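Local coordinates for protein putative alpha-L-fucosidase (Bacteroides thetaiotaomicron VPI-5482, PDB 3GZA) that probably hydrolyses terminal alpha-L-fucosyl residues from glycans, at residues I48-L59 against Y96-R104; G87-P95 against K164-Y173. One frame throughout, in Å; residues are numbered along the deposited sequence.

In the fold
Both contacts tie down one long loop of the TIM-barrel-like catalytic region, the loop that follows parallel strand 75-79 and leads into helix 110-121. Its first part, residues 87-95, packs on the end of helix 148-171 in contact 2; residues 96-104 continue directly into contact 1, against the loop between helices 40-45 and 61-69. Along the chain the segments alternate, 48-59, 87-95, 96-104, 164-173, and the two centres lie about 17 Å apart. Lys99 and Gln90 join the contacts through their side chains, Tyr96 and Gly87 through their backbones. Both contacts also reach the second subunit, which places this part of the barrel rim at the dimer interface.

Contact 1 (I48-L59 against Y96-R104). With EDO (1,2-ethanediol), chain J.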
loop_
_atom_site.group_PDB
_atom_site.type_symbol
_atom_site.label_atom_id
_atom_site.label_comp_id
_atom_site.label_asym_id
_atom_site.label_seq_id
_atom_site.Cartn_x
_atom_site.Cartn_y
_atom_site.Cartn_z
ATOM N N ILE A 48 0.205 9.673 -4.808
ATOM C CA ILE A 48 1.278 10.510 -4.321
ATOM C C ILE A 48 2.650 9.962 -4.755
ATOM O O ILE A 48 2.947 8.785 -4.557
ATOM C CB ILE A 48 1.208 10.692 -2.777
ATOM C CG1 ILE A 48 -0.091 11.414 -2.383
ATOM C CG2 ILE A 48 2.446 11.459 -2.209
ATOM C CD1 ILE A 48 -0.207 12.868 -2.830
ATOM N N GLU A 49 3.471 10.822 -5.314
ATOM C CA GLU A 49 4.821 10.415 -5.802
ATOM C C GLU A 49 5.795 10.028 -4.700
ATOM O O GLU A 49 6.520 9.050 -4.851
ATOM C CB GLU A 49 5.447 11.469 -6.726
ATOM C CG GLU A 49 4.701 11.621 -8.010
ATOM C CD GLU A 49 4.793 10.409 -8.935
ATOM O OE1 GLU A 49 5.883 9.777 -9.050
ATOM O OE2 GLU A 49 3.774 10.134 -9.604
ATOM N N ASP A 50 5.808 10.787 -3.612
ATOM C CA ASP A 50 6.721 10.507 -2.503
ATOM C C ASP A 50 6.059 10.837 -1.215
ATOM O O ASP A 50 5.845 12.002 -0.893
ATOM C CB ASP A 50 7.975 11.351 -2.735
ATOM C CG ASP A 50 9.037 11.161 -1.662
ATOM O OD1 ASP A 50 8.822 10.381 -0.728
ATOM O OD2 ASP A 50 10.131 11.798 -1.789
ATOM N N TYR A 51 5.708 9.819 -0.461
ATOM C CA TYR A 51 5.047 10.064 0.795
ATOM C C TYR A 51 5.954 10.626 1.889
ATOM O O TYR A 51 5.454 11.099 2.919
ATOM C CB TYR A 51 4.301 8.845 1.303
ATOM C CG TYR A 51 5.053 7.514 1.275
ATOM C CD1 TYR A 51 5.990 7.142 2.221
ATOM C CD2 TYR A 51 4.722 6.586 0.280
ATOM C CE1 TYR A 51 6.606 5.905 2.157
ATOM C CE2 TYR A 51 5.308 5.362 0.217
ATOM C CZ TYR A 51 6.226 5.010 1.146
ATOM O OH TYR A 51 6.807 3.782 1.034
ATOM N N ASN A 52 7.277 10.620 1.709
ATOM C CA ASN A 52 8.155 11.214 2.698
ATOM C C ASN A 52 8.188 12.734 2.702
ATOM O O ASN A 52 8.937 13.356 3.449
ATOM C CB ASN A 52 9.535 10.558 2.743
ATOM C CG ASN A 52 9.484 9.262 3.550
ATOM O OD1 ASN A 52 9.055 9.255 4.718
ATOM N ND2 ASN A 52 9.888 8.160 2.930
ATOM N N ILE A 53 7.363 13.356 1.876
ATOM C CA ILE A 53 7.163 14.786 2.043
ATOM C C ILE A 53 6.429 15.013 3.387
ATOM O O ILE A 53 6.448 16.126 3.939
ATOM C CB ILE A 53 6.381 15.424 0.869
ATOM C CG1 ILE A 53 4.973 14.809 0.655
ATOM C CG2 ILE A 53 7.235 15.393 -0.417
ATOM C CD1 ILE A 53 4.086 15.489 -0.457
ATOM N N PHE A 54 5.790 13.966 3.906
ATOM C CA PHE A 54 5.074 14.065 5.172
ATOM C C PHE A 54 6.094 14.146 6.301
ATOM O O PHE A 54 6.654 13.108 6.721
ATOM C CB PHE A 54 4.204 12.836 5.398
ATOM C CG PHE A 54 3.228 12.989 6.548
ATOM C CD1 PHE A 54 3.583 12.640 7.838
ATOM C CD2 PHE A 54 1.958 13.477 6.318
ATOM C CE1 PHE A 54 2.754 12.853 8.888
ATOM C CE2 PHE A 54 1.055 13.664 7.373
ATOM C CZ PHE A 54 1.451 13.324 8.665
ATOM N N ASN A 55 6.281 15.335 6.859
ATOM C CA ASN A 55 7.275 15.566 7.906
ATOM C C ASN A 55 6.941 16.759 8.806
ATOM O O ASN A 55 7.668 17.763 8.778
ATOM C CB ASN A 55 8.651 15.709 7.238
ATOM C CG ASN A 55 9.794 15.677 8.211
ATOM O OD1 ASN A 55 9.724 14.995 9.242
ATOM N ND2 ASN A 55 10.873 16.402 7.888
ATOM N N PRO A 56 5.835 16.684 9.570
ATOM C CA PRO A 56 5.420 17.801 10.439
ATOM C C PRO A 56 6.296 17.783 11.714
ATOM O O PRO A 56 5.895 17.270 12.763
ATOM C CB PRO A 56 3.964 17.511 10.728
ATOM C CG PRO A 56 3.813 16.053 10.644
ATOM C CD PRO A 56 4.894 15.564 9.652
ATOM N N THR A 57 7.472 18.384 11.637
ATOM C CA THR A 57 8.427 18.302 12.733
ATOM C C THR A 57 8.033 19.075 14.009
ATOM O O THR A 57 8.649 18.853 15.064
ATOM C CB THR A 57 9.862 18.766 12.292
ATOM O OG1 THR A 57 9.817 20.131 11.870
ATOM C CG2 THR A 57 10.432 17.857 11.167
ATOM N N GLU A 58 7.023 19.949 13.921
ATOM C CA GLU A 58 6.514 20.701 15.074
ATOM C C GLU A 58 5.112 20.258 15.444
ATOM O O GLU A 58 4.405 20.956 16.159
ATOM C CB GLU A 58 6.515 22.200 14.785
ATOM C CG GLU A 58 7.897 22.809 14.589
ATOM C CD GLU A 58 7.828 24.274 14.261
ATOM O OE1 GLU A 58 7.536 25.056 15.184
ATOM O OE2 GLU A 58 8.096 24.648 13.098
ATOM N N LEU A 59 4.739 19.062 15.016
ATOM C CA LEU A 59 3.372 18.567 15.294
ATOM C C LEU A 59 3.041 18.690 16.750
ATOM O O LEU A 59 3.799 18.233 17.614
ATOM C CB LEU A 59 3.245 17.115 14.879
ATOM C CG LEU A 59 1.830 16.576 15.166
ATOM C CD1 LEU A 59 0.900 17.118 14.137
ATOM C CD2 LEU A 59 1.734 15.035 15.149
ATOM N N TYR A 96 -0.254 1.570 3.924
ATOM C CA TYR A 96 -0.012 2.950 3.509
ATOM C C TYR A 96 -0.450 3.880 4.614
ATOM O O TYR A 96 -1.532 4.480 4.592
ATOM C CB TYR A 96 -0.833 3.243 2.262
ATOM C CG TYR A 96 -0.437 4.430 1.440
ATOM C CD1 TYR A 96 0.892 4.695 1.128
ATOM C CD2 TYR A 96 -1.395 5.257 0.871
ATOM C CE1 TYR A 96 1.252 5.739 0.273
ATOM C CE2 TYR A 96 -1.018 6.310 0.041
ATOM C CZ TYR A 96 0.288 6.536 -0.252
ATOM O OH TYR A 96 0.641 7.515 -1.171
ATOM N N CYS A 97 0.360 3.860 5.654
ATOM C CA CYS A 97 0.070 4.608 6.891
ATOM C C CYS A 97 1.377 5.089 7.517
ATOM O O CYS A 97 2.454 4.985 6.922
ATOM C CB CYS A 97 -0.753 3.749 7.838
ATOM S SG CYS A 97 0.140 2.386 8.653
ATOM N N LEU A 98 1.267 5.586 8.751
ATOM C CA LEU A 98 2.434 6.132 9.433
ATOM C C LEU A 98 3.575 5.159 9.663
ATOM O O LEU A 98 4.736 5.590 9.903
ATOM C CB LEU A 98 1.990 6.891 10.684
ATOM C CG LEU A 98 1.231 8.174 10.354
ATOM C CD1 LEU A 98 0.603 8.678 11.697
ATOM C CD2 LEU A 98 2.091 9.273 9.677
ATOM N N LYS A 99 3.313 3.855 9.576
ATOM C CA LYS A 99 4.391 2.863 9.647
ATOM C C LYS A 99 5.385 3.023 8.473
ATOM O O LYS A 99 6.531 2.599 8.598
ATOM C CB LYS A 99 3.829 1.438 9.610
ATOM C CG LYS A 99 3.054 1.055 10.832
ATOM C CD LYS A 99 2.622 -0.379 10.793
ATOM C CE LYS A 99 1.980 -0.846 12.072
ATOM N NZ LYS A 99 2.954 -0.919 13.210
ATOM N N ALA A 100 4.926 3.593 7.362
ATOM C CA ALA A 100 5.750 3.630 6.152
ATOM C C ALA A 100 6.756 4.738 6.086
ATOM O O ALA A 100 7.685 4.678 5.282
ATOM C CB ALA A 100 4.834 3.727 4.924
ATOM N N VAL A 101 6.554 5.783 6.895
ATOM C CA VAL A 101 7.292 7.005 6.718
ATOM C C VAL A 101 8.457 7.159 7.666
ATOM O O VAL A 101 8.516 6.494 8.710
ATOM C CB VAL A 101 6.367 8.253 6.861
ATOM C CG1 VAL A 101 5.247 8.225 5.848
ATOM C CG2 VAL A 101 5.868 8.422 8.321
ATOM N N LYS A 102 9.426 7.984 7.276
ATOM C CA LYS A 102 10.612 8.262 8.116
ATOM C C LYS A 102 10.301 9.108 9.354
ATOM O O LYS A 102 10.922 8.915 10.414
ATOM C CB LYS A 102 11.681 8.967 7.285
ATOM C CG LYS A 102 12.224 8.139 6.125
ATOM C CD LYS A 102 13.084 9.018 5.214
ATOM C CE LYS A 102 13.726 8.215 4.035
ATOM N NZ LYS A 102 14.582 9.059 3.068
ATOM N N TRP A 103 9.310 10.000 9.221
ATOM C CA TRP A 103 8.847 10.819 10.333
ATOM C C TRP A 103 8.472 9.933 11.518
ATOM O O TRP A 103 7.772 8.926 11.366
ATOM C CB TRP A 103 7.654 11.643 9.886
ATOM C CG TRP A 103 7.063 12.493 10.946
ATOM C CD1 TRP A 103 7.520 13.691 11.362
ATOM C CD2 TRP A 103 5.864 12.234 11.698
ATOM N NE1 TRP A 103 6.695 14.200 12.342
ATOM C CE2 TRP A 103 5.669 13.336 12.556
ATOM C CE3 TRP A 103 4.936 11.199 11.721
ATOM C CZ2 TRP A 103 4.588 13.415 13.443
ATOM C CZ3 TRP A 103 3.880 11.285 12.587
ATOM C CH2 TRP A 103 3.699 12.375 13.423
ATOM N N ARG A 104 8.985 10.305 12.695
ATOM C CA ARG A 104 8.784 9.533 13.904
ATOM C C ARG A 104 9.183 8.056 13.807
ATOM O O ARG A 104 8.714 7.227 14.592
ATOM C CB ARG A 104 7.399 9.730 14.518
ATOM C CG ARG A 104 7.236 11.126 15.101
ATOM C CD ARG A 104 5.932 11.245 15.820
ATOM N NE ARG A 104 5.773 12.611 16.328
ATOM C CZ ARG A 104 4.703 13.086 16.965
ATOM N NH1 ARG A 104 3.653 12.338 17.226
ATOM N NH2 ARG A 104 4.706 14.359 17.334
HETATM C C1 EDO J . 6.223 5.811 -6.456
HETATM O O1 EDO J . 5.706 6.616 -5.433
HETATM C C2 EDO J . 6.085 6.481 -7.830
HETATM O O2 EDO J . 6.815 7.706 -7.841
HETATM O O HOH W 1 -1.470 8.005 -3.138
HETATM O O HOH W 2 2.950 7.107 -2.580
HETATM O O HOH W 3 7.732 2.751 3.268
HETATM O O HOH W 4 8.581 11.146 6.594
HETATM O O HOH W 5 10.080 5.835 4.478
HETATM O O HOH W 6 3.605 16.004 19.468
#
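Trp103 packs against Phe54, Pro56 and Leu59 where two loops of a TIM-barrel-like fold, the family 29 catalytic region, run side by side. This end is tight. Pro56 CD sits over the five-membered ring of Trp103, 3.6 Å from its centroid, in a CH-pi contact. The edge of Phe54 turns toward the six-membered ring on the same face, a T-shaped pair with planes at 81°. Leu59 CD2 meets the rim of the indole at Trp103 CZ2 (3.7 Å). With CG anti to the backbone N (chi1 178°), Trp103 sets its indole against the inverse gamma turn centred on Pro56, where NE1 gives Pro56 O a weak, bent bond. Arg104 CG lies over the opposite face of the indole, while its guanidinium takes Leu59 CD2 on a face and forms a salt bridge with Asp113. Without the indole, as with an alanine here, Pro56 and the edge of Phe54 would probably lose their aromatic partner and a gap would open beside Leu59.

Toward Tyr51 and Tyr96 the contact becomes wetter. Tyr51 CD2 meets Tyr96 CE1 at 3.6 Å, the two rings steeply inclined. Beyond them the Tyr96 hydroxyl is linked through one water to Ile48 N and through another to Ile48 O. A further water joins the Tyr51 hydroxyl to Ala100 O. Next to this pair the second subunit closes in: its Trp157 bonds to Ile48 O, and its Arg160 forms a salt bridge with Glu49.

Between the two ends, Asn52 clamps the loops. Its OD1 accepts Lys102 N at 2.9 Å in a nearly straight bond (175°), the donor tilted slightly from the carbonyl plane, and also takes a hydrogen from a water that donates to Phe54 O and accepts from Trp103 N.

Contact 2 (G87-P95 against K164-Y173); sequences GLWQSDVNP and KMVTELCTRY. With EDO (1,2-ethanediol), chain K.
A single carboxylate, that of Glu168 on helix 148-171, is gripped by three donors from the loop 87-95. OE1 takes two of them: the Ser91 hydroxyl at 2.7 Å on its syn lone pair, and Trp89 NE1, which comes from above the carboxylate plane. That second bond runs close to the plane of the indole, which stands almost perpendicular to the carboxylate (88°). OE2 receives Asp92 N at 2.8 Å on its syn side. Ser91 OG in turn accepts Val93 N and Asn94 N, an ST turn and an ST motif that fix the backbone just after Ser91.

The indole is wedged between helix and loop. Leu169 CD2 lies over one face of Trp89, 3.9 Å from the centroid of its five-membered ring, in a CH-pi contact. Ser91 CB lies over the other face. The selenium of Met165, a selenomethionine, approaches the ring edge at CH2 in a Met-aromatic contact. Trp89 CG stands between its backbone N and carbonyl carbon (chi1 77°), which swings the ring onto the helix. Further along, Val93 CG2 packs on Met165 CG at 3.8 Å.

Further along the chain from Glu168, Arg172 forms an end-on salt bridge with Asp92, NH1 and NH2 both donating to OD2, at 3.0 and 2.9 Å. A water joins Arg172 NH1, Gln90 O and the Tyr173 hydroxyl, which also bonds to Asp109.

Asp92 OD2 and Glu168 OE2 lie only 4.0 Å apart; Arg172, bonded to Asp92 and close to Glu168 only as a long charge pair, probably offsets both, while the three donors to Glu168 would be expected to favour its ionised form although the residue is buried.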
loop_
_atom_site.group_PDB
_atom_site.type_symbol
_atom_site.label_atom_id
_atom_site.label_comp_id
_atom_site.label_asym_id
_atom_site.label_seq_id
_atom_site.Cartn_x
_atom_site.Cartn_y
_atom_site.Cartn_z
ATOM N N GLY A 87 -3.085 6.601 5.698
ATOM C CA GLY A 87 -3.699 6.648 6.984
ATOM C C GLY A 87 -2.834 7.214 8.106
ATOM O O GLY A 87 -1.691 6.838 8.264
ATOM N N LEU A 88 -3.407 8.107 8.904
ATOM C CA LEU A 88 -2.701 8.809 9.981
ATOM C C LEU A 88 -2.675 8.060 11.314
ATOM O O LEU A 88 -2.713 8.668 12.389
ATOM C CB LEU A 88 -3.290 10.211 10.176
ATOM C CG LEU A 88 -3.295 11.103 8.927
ATOM C CD1 LEU A 88 -3.790 12.509 9.361
ATOM C CD2 LEU A 88 -1.910 11.171 8.302
ATOM N N TRP A 89 -2.533 6.738 11.276
ATOM C CA TRP A 89 -2.454 5.930 12.476
ATOM C C TRP A 89 -1.547 4.728 12.205
ATOM O O TRP A 89 -1.136 4.499 11.065
ATOM C CB TRP A 89 -3.847 5.518 13.008
ATOM C CG TRP A 89 -4.576 4.405 12.296
ATOM C CD1 TRP A 89 -4.725 3.126 12.734
ATOM C CD2 TRP A 89 -5.277 4.471 11.035
ATOM N NE1 TRP A 89 -5.495 2.418 11.856
ATOM C CE2 TRP A 89 -5.846 3.216 10.815
ATOM C CE3 TRP A 89 -5.543 5.486 10.123
ATOM C CZ2 TRP A 89 -6.573 2.923 9.653
ATOM C CZ3 TRP A 89 -6.318 5.205 8.975
ATOM C CH2 TRP A 89 -6.810 3.929 8.766
ATOM N N GLN A 90 -1.307 3.962 13.271
ATOM C CA GLN A 90 -0.542 2.701 13.205
ATOM C C GLN A 90 -1.514 1.577 12.820
ATOM O O GLN A 90 -2.041 0.880 13.675
ATOM C CB GLN A 90 0.084 2.394 14.540
ATOM C CG GLN A 90 1.253 3.311 14.839
ATOM C CD GLN A 90 2.533 2.962 14.062
ATOM O OE1 GLN A 90 3.008 1.824 14.102
ATOM N NE2 GLN A 90 3.079 3.952 13.365
ATOM N N SER A 91 -1.684 1.364 11.519
ATOM C CA SER A 91 -2.627 0.334 11.077
ATOM C C SER A 91 -1.899 -0.965 10.769
ATOM O O SER A 91 -0.740 -0.944 10.368
ATOM C CB SER A 91 -3.323 0.757 9.771
ATOM O OG SER A 91 -4.267 -0.208 9.333
ATOM N N ASP A 92 -2.584 -2.069 11.042
ATOM C CA ASP A 92 -2.092 -3.410 10.710
ATOM C C ASP A 92 -2.768 -4.002 9.467
ATOM O O ASP A 92 -2.580 -5.187 9.153
ATOM C CB ASP A 92 -2.320 -4.305 11.903
ATOM C CG ASP A 92 -1.635 -3.767 13.144
ATOM O OD1 ASP A 92 -0.409 -3.493 13.060
ATOM O OD2 ASP A 92 -2.303 -3.653 14.212
ATOM N N VAL A 93 -3.566 -3.176 8.795
ATOM C CA VAL A 93 -4.298 -3.605 7.614
ATOM C C VAL A 93 -4.102 -2.716 6.424
ATOM O O VAL A 93 -4.112 -3.227 5.285
ATOM C CB VAL A 93 -5.828 -3.848 7.911
ATOM C CG1 VAL A 93 -5.983 -4.881 9.038
ATOM C CG2 VAL A 93 -6.533 -2.538 8.299
ATOM N N ASN A 94 -3.946 -1.417 6.654
ATOM C CA ASN A 94 -3.599 -0.484 5.576
ATOM C C ASN A 94 -2.110 -0.186 5.713
ATOM O O ASN A 94 -1.741 0.523 6.633
ATOM C CB ASN A 94 -4.352 0.819 5.770
ATOM C CG ASN A 94 -4.007 1.855 4.699
ATOM O OD1 ASN A 94 -3.270 1.577 3.776
ATOM N ND2 ASN A 94 -4.480 3.084 4.889
ATOM N N PRO A 95 -1.251 -0.762 4.864
ATOM C CA PRO A 95 0.208 -0.561 5.010
ATOM C C PRO A 95 0.630 0.862 4.633
ATOM O O PRO A 95 1.739 1.309 4.980
ATOM C CB PRO A 95 0.811 -1.553 4.006
ATOM C CG PRO A 95 -0.305 -1.720 2.951
ATOM C CD PRO A 95 -1.600 -1.582 3.704
ATOM N N LYS A 164 -12.033 -3.530 8.223
ATOM C CA LYS A 164 -10.917 -3.695 9.164
ATOM C C LYS A 164 -10.337 -2.365 9.652
ATOM O O LYS A 164 -10.018 -2.248 10.838
ATOM C CB LYS A 164 -9.839 -4.586 8.577
ATOM C CG LYS A 164 -10.244 -6.053 8.507
ATOM C CD LYS A 164 -9.153 -6.852 7.854
ATOM C CE LYS A 164 -9.411 -8.340 7.830
ATOM N NZ LYS A 164 -8.233 -8.995 7.114
HETATM N N MSE A 165 -10.232 -1.380 8.784
HETATM C CA MSE A 165 -9.755 -0.050 9.167
HETATM C C MSE A 165 -10.713 0.562 10.181
HETATM O O MSE A 165 -10.299 1.078 11.214
HETATM C CB MSE A 165 -9.581 0.877 7.971
HETATM C CG MSE A 165 -8.398 0.498 7.053
HETATM SE SE MSE A 165 -8.053 1.842 5.721
HETATM C CE MSE A 165 -9.594 1.731 4.651
ATOM N N VAL A 166 -12.007 0.457 9.890
ATOM C CA VAL A 166 -13.038 0.979 10.793
ATOM C C VAL A 166 -12.944 0.274 12.119
ATOM O O VAL A 166 -13.067 0.886 13.159
ATOM C CB VAL A 166 -14.417 0.893 10.146
ATOM C CG1 VAL A 166 -15.570 1.244 11.120
ATOM C CG2 VAL A 166 -14.513 1.807 8.910
ATOM N N THR A 167 -12.699 -1.017 12.095
ATOM C CA THR A 167 -12.611 -1.776 13.354
ATOM C C THR A 167 -11.430 -1.262 14.184
ATOM O O THR A 167 -11.559 -1.073 15.414
ATOM C CB THR A 167 -12.482 -3.287 13.091
ATOM O OG1 THR A 167 -13.629 -3.737 12.361
ATOM C CG2 THR A 167 -12.434 -4.099 14.418
ATOM N N GLU A 168 -10.291 -1.051 13.551
ATOM C CA GLU A 168 -9.122 -0.531 14.302
ATOM C C GLU A 168 -9.478 0.786 14.958
ATOM O O GLU A 168 -9.163 1.028 16.146
ATOM C CB GLU A 168 -7.907 -0.339 13.378
ATOM C CG GLU A 168 -7.294 -1.619 12.886
ATOM C CD GLU A 168 -6.090 -1.428 11.993
ATOM O OE1 GLU A 168 -5.970 -0.367 11.362
ATOM O OE2 GLU A 168 -5.279 -2.399 11.907
ATOM N N LEU A 169 -10.038 1.690 14.164
ATOM C CA LEU A 169 -10.366 3.038 14.639
ATOM C C LEU A 169 -11.414 3.062 15.721
ATOM O O LEU A 169 -11.382 3.933 16.606
ATOM C CB LEU A 169 -10.689 3.943 13.464
ATOM C CG LEU A 169 -9.501 4.205 12.520
ATOM C CD1 LEU A 169 -9.918 4.694 11.112
ATOM C CD2 LEU A 169 -8.394 5.140 13.147
ATOM N N CYS A 170 -12.301 2.065 15.707
ATOM C CA CYS A 170 -13.395 1.956 16.717
ATOM C C CYS A 170 -13.030 1.162 17.948
ATOM O O CYS A 170 -13.835 1.091 18.879
ATOM C CB CYS A 170 -14.654 1.346 16.096
ATOM S SG CYS A 170 -15.517 2.424 14.914
ATOM N N THR A 171 -11.858 0.520 17.956
ATOM C CA THR A 171 -11.467 -0.314 19.101
ATOM C C THR A 171 -10.208 0.124 19.826
ATOM O O THR A 171 -10.021 -0.286 20.970
ATOM C CB THR A 171 -11.296 -1.801 18.705
ATOM O OG1 THR A 171 -10.291 -1.897 17.657
ATOM C CG2 THR A 171 -12.667 -2.358 18.202
ATOM N N ARG A 172 -9.379 0.938 19.203
ATOM C CA ARG A 172 -8.078 1.235 19.813
ATOM C C ARG A 172 -7.905 2.679 20.272
ATOM O O ARG A 172 -6.824 3.012 20.747
ATOM C CB ARG A 172 -6.987 0.944 18.779
ATOM C CG ARG A 172 -6.936 -0.459 18.292
ATOM C CD ARG A 172 -5.912 -0.610 17.176
ATOM N NE ARG A 172 -5.864 -1.983 16.676
ATOM C CZ ARG A 172 -4.966 -2.369 15.765
ATOM N NH1 ARG A 172 -4.107 -1.502 15.264
ATOM N NH2 ARG A 172 -4.970 -3.617 15.357
ATOM N N TYR A 173 -8.957 3.505 20.156
ATOM C CA TYR A 173 -8.844 4.935 20.424
ATOM C C TYR A 173 -9.900 5.496 21.375
ATOM O O TYR A 173 -10.130 6.704 21.384
ATOM C CB TYR A 173 -8.819 5.705 19.099
ATOM C CG TYR A 173 -7.634 5.296 18.246
ATOM C CD1 TYR A 173 -6.375 5.849 18.399
ATOM C CD2 TYR A 173 -7.780 4.297 17.277
ATOM C CE1 TYR A 173 -5.294 5.410 17.632
ATOM C CE2 TYR A 173 -6.726 3.858 16.522
ATOM C CZ TYR A 173 -5.462 4.425 16.693
ATOM O OH TYR A 173 -4.375 3.958 16.006
HETATM C C1 EDO K . -9.068 -7.278 3.548
HETATM O O1 EDO K . -9.246 -8.410 4.487
HETATM C C2 EDO K . -7.821 -6.534 4.117
HETATM O O2 EDO K . -6.616 -7.058 3.635
HETATM O O HOH W 7 -3.563 1.354 15.902
#